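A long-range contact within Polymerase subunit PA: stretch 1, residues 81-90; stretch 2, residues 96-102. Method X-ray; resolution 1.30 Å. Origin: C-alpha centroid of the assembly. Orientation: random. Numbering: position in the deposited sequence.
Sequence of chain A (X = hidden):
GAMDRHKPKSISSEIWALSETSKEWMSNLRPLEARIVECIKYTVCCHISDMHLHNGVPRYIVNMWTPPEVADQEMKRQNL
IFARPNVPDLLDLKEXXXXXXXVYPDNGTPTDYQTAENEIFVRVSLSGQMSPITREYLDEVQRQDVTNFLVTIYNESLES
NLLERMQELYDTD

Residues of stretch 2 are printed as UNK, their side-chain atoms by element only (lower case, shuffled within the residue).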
# COMPACT_ATOMS: atom_id res chain seq x y z
N ILE A 81 8.67 -3.27 -17.55
CA ILE A 81 10.04 -3.13 -17.03
C ILE A 81 10.23 -1.70 -16.52
O ILE A 81 9.72 -0.72 -17.10
CB ILE A 81 11.08 -3.38 -18.14
CG1 ILE A 81 10.74 -4.66 -18.98
CG2 ILE A 81 12.49 -3.49 -17.49
CD1 ILE A 81 10.60 -5.96 -18.21
N PHE A 82 10.89 -1.58 -15.39
CA PHE A 82 11.07 -0.29 -14.67
C PHE A 82 12.52 -0.17 -14.23
O PHE A 82 13.24 -1.12 -14.24
CB PHE A 82 10.19 -0.27 -13.46
CG PHE A 82 8.72 -0.47 -13.78
CD1 PHE A 82 8.22 -1.77 -13.96
CD2 PHE A 82 7.89 0.62 -14.11
CE1 PHE A 82 6.92 -2.00 -14.33
CE2 PHE A 82 6.57 0.34 -14.41
CZ PHE A 82 6.13 -0.96 -14.56
N ALA A 83 12.91 1.06 -13.87
CA ALA A 83 14.34 1.34 -13.62
C ALA A 83 14.54 2.05 -12.30
O ALA A 83 15.49 2.83 -12.11
CB ALA A 83 14.91 2.16 -14.81
N ARG A 84 13.67 1.81 -11.32
CA ARG A 84 13.88 2.28 -9.99
C ARG A 84 14.59 1.21 -9.17
O ARG A 84 14.49 0.03 -9.47
CB ARG A 84 12.56 2.62 -9.29
CG ARG A 84 11.69 3.56 -10.06
CD ARG A 84 12.22 4.94 -10.30
NE ARG A 84 11.24 5.78 -11.01
CZ ARG A 84 11.40 7.08 -11.18
NH1 ARG A 84 12.56 7.66 -10.83
NH2 ARG A 84 10.41 7.76 -11.75
N PRO A 85 15.29 1.59 -8.08
CA PRO A 85 15.90 0.58 -7.18
C PRO A 85 14.88 -0.38 -6.60
O PRO A 85 15.16 -1.54 -6.43
CB PRO A 85 16.51 1.43 -6.05
CG PRO A 85 16.76 2.77 -6.70
CD PRO A 85 15.69 2.97 -7.74
N ASN A 86 13.72 0.18 -6.23
CA ASN A 86 12.59 -0.56 -5.64
C ASN A 86 11.56 -0.92 -6.74
O ASN A 86 11.23 -0.12 -7.60
CB ASN A 86 11.88 0.41 -4.63
CG ASN A 86 11.59 1.85 -5.21
OD1 ASN A 86 12.52 2.59 -5.75
ND2 ASN A 86 10.35 2.31 -5.01
N VAL A 87 11.08 -2.16 -6.70
CA VAL A 87 10.12 -2.64 -7.69
C VAL A 87 8.73 -2.07 -7.38
O VAL A 87 8.39 -1.69 -6.27
CB VAL A 87 10.03 -4.21 -7.76
CG1 VAL A 87 11.40 -4.80 -7.95
CG2 VAL A 87 9.37 -4.79 -6.53
N PRO A 88 7.88 -1.88 -8.43
CA PRO A 88 6.53 -1.39 -8.12
C PRO A 88 5.81 -2.33 -7.17
O PRO A 88 5.95 -3.57 -7.27
CB PRO A 88 5.87 -1.31 -9.50
CG PRO A 88 7.00 -1.32 -10.47
CD PRO A 88 8.07 -2.07 -9.88
N ASP A 89 4.95 -1.78 -6.33
CA ASP A 89 4.13 -2.57 -5.41
C ASP A 89 3.09 -3.44 -6.09
O ASP A 89 2.80 -4.55 -5.65
CB ASP A 89 3.50 -1.60 -4.35
CG ASP A 89 4.52 -0.90 -3.55
OD1 ASP A 89 5.37 -1.65 -2.93
OD2 ASP A 89 4.50 0.33 -3.47
N LEU A 90 2.56 -2.94 -7.22
CA LEU A 90 1.69 -3.70 -8.05
C LEU A 90 2.04 -3.49 -9.54
O LEU A 90 2.55 -2.45 -9.93
CB LEU A 90 0.18 -3.38 -7.88
CG LEU A 90 -0.43 -3.28 -6.50
CD1 LEU A 90 -0.29 -1.88 -5.91
CD2 LEU A 90 -1.88 -3.76 -6.50
N UNK A 96 -1.05 -1.23 -18.07
CA UNK A 96 0.36 -1.45 -18.40
C UNK A 96 1.20 -0.41 -17.62
O UNK A 96 2.02 0.29 -18.20
n UNK A 96 1.79 -5.98 -20.21
c UNK A 96 2.30 -4.96 -20.85
n UNK A 96 1.57 -3.87 -21.02
c UNK A 96 -0.28 -2.26 -20.73
c UNK A 96 0.16 -3.73 -20.57
n UNK A 96 3.61 -4.97 -21.21
c UNK A 96 0.64 -1.39 -19.91
N UNK A 97 1.01 -0.41 -16.30
CA UNK A 97 1.67 0.55 -15.43
C UNK A 97 2.23 -0.21 -14.22
O UNK A 97 1.63 -1.24 -13.81
c UNK A 97 -0.07 2.46 -15.87
c UNK A 97 0.71 3.57 -16.47
n UNK A 97 0.83 5.29 -18.22
c UNK A 97 0.72 1.61 -14.90
c UNK A 97 -0.05 4.34 -17.52
N UNK A 98 3.28 0.34 -13.62
CA UNK A 98 3.73 -0.07 -12.34
C UNK A 98 3.14 0.88 -11.32
O UNK A 98 3.23 2.10 -11.51
N UNK A 99 2.61 0.36 -10.25
CA UNK A 99 1.94 1.14 -9.23
C UNK A 99 2.76 1.10 -7.96
O UNK A 99 3.08 0.05 -7.45
c UNK A 99 0.50 0.62 -8.97
c UNK A 99 -0.19 1.51 -7.92
c UNK A 99 -0.31 0.54 -10.26
N UNK A 100 3.04 2.28 -7.41
CA UNK A 100 3.74 2.41 -6.12
C UNK A 100 2.69 2.98 -5.16
O UNK A 100 1.95 3.89 -5.54
o UNK A 100 8.66 2.03 -10.33
c UNK A 100 8.03 1.84 -8.00
c UNK A 100 5.96 2.93 -7.28
c UNK A 100 7.09 2.16 -6.97
c UNK A 100 6.67 3.04 -9.58
c UNK A 100 4.92 3.32 -6.23
c UNK A 100 7.78 2.32 -9.26
c UNK A 100 5.78 3.34 -8.56
N UNK A 101 2.66 2.46 -3.94
CA UNK A 101 1.71 2.95 -2.91
C UNK A 101 2.50 3.61 -1.80
O UNK A 101 3.46 3.01 -1.26
c UNK A 101 -0.03 2.22 -1.23
c UNK A 101 0.90 1.79 -2.37
c UNK A 101 0.08 1.13 -3.47
N UNK A 102 2.09 4.80 -1.43
CA UNK A 102 2.63 5.54 -0.34
C UNK A 102 1.52 5.97 0.64
O UNK A 102 0.54 6.60 0.23
c UNK A 102 5.70 7.65 -1.87
n UNK A 102 8.18 8.35 -2.29
c UNK A 102 7.11 7.28 -2.41
c UNK A 102 4.75 6.44 -1.73
c UNK A 102 3.48 6.76 -0.91
O HOH W 1 10.87 0.08 -10.28

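Position 96 carries seven side-chain atoms: three carbons, a nitrogen, then a carbon bearing two more nitrogens. None comes closer than 6.5 Å to stretch 1. The terminal planar group is a guanidinium, so the residue is Arg 96. Its positive phi and psi (63/55) place it before the strand begins.

Position 97 has four carbons in a row ending in a nitrogen. Its CA-to-CB bond points away from stretch 1, and the contact with Phe 82 is made by backbone: Phe 82 CZ lies 4.0 Å from the C atom of position 97. The unbranched amine identifies Lys 97.

Position 98 has no side-chain atoms. The CA approaches Pro 88 CB at 3.8 Å, and the backbone N of position 98 lies 3.3 Å from Phe 82 CZ. An ideal CB built here would sit 2.5 Å from Phe 82 CE2 and 2.8 Å from Pro 88 CG, both clashes, so the space a side chain would need is already filled. The residue is Gly 98. Its CA also makes a CA-H...O contact with Leu 90 O at 3.6 Å.

Position 99 shows three carbons, one carrying the other two, with a branch carbon 3.9 Å from Leu 90 CD1. A beta-branched side chain without heteroatoms makes this Val 99, with chi1 t.

Position 100 has one carbon followed by a six-carbon ring bearing one oxygen. Pro 88 CA stands over one ring face, 4.0 Å from the centroid and 29° off the normal, a CH-pi arrangement; Asn 86 O lies at the edge, 3.8 Å from a ring carbon. Arg 84 CG comes within 3.4 Å of the ring's oxygen. The group is a phenol, so this is Tyr 100. Although its CA-to-CB bond points sideways, the end of the side chain comes nearer to stretch 1, and the residue has 114 Å² covered, the largest area of any residue here. A water donates to both Tyr 100 OH (2.9 Å from the water O) and Asn 86 O (2.7 Å from the water O).

Position 101 again has three carbons branching at CB, and one branch carbon meets Leu 90 CD1 at 3.9 Å: Val 101, chi1 t.

Position 102 repeats the pattern of four carbons ending in nitrogen, and its side chain stays 6.4 Å or more from stretch 1; it is Lys 102.

The contact works through a short antiparallel pairing. Val 99 N donates to Leu 90 O (2.8 Å, 173°) and Leu 90 N to Val 99 O (3.0 Å, 163°); Asp 89 N adds a weak bond to the same Val 99 O (2.8 Å, 115°). The pairing is extended by a side chain: Val 101 N donates to Asp 89 OD2 at 2.9 Å and 174°. Around this polar ladder, Leu 90 packs against both valines, while the Tyr 100 ring lies against Pro 88; together the two stretches bury 500 Å².

Stretch 2 (96-102) RKGVYVK
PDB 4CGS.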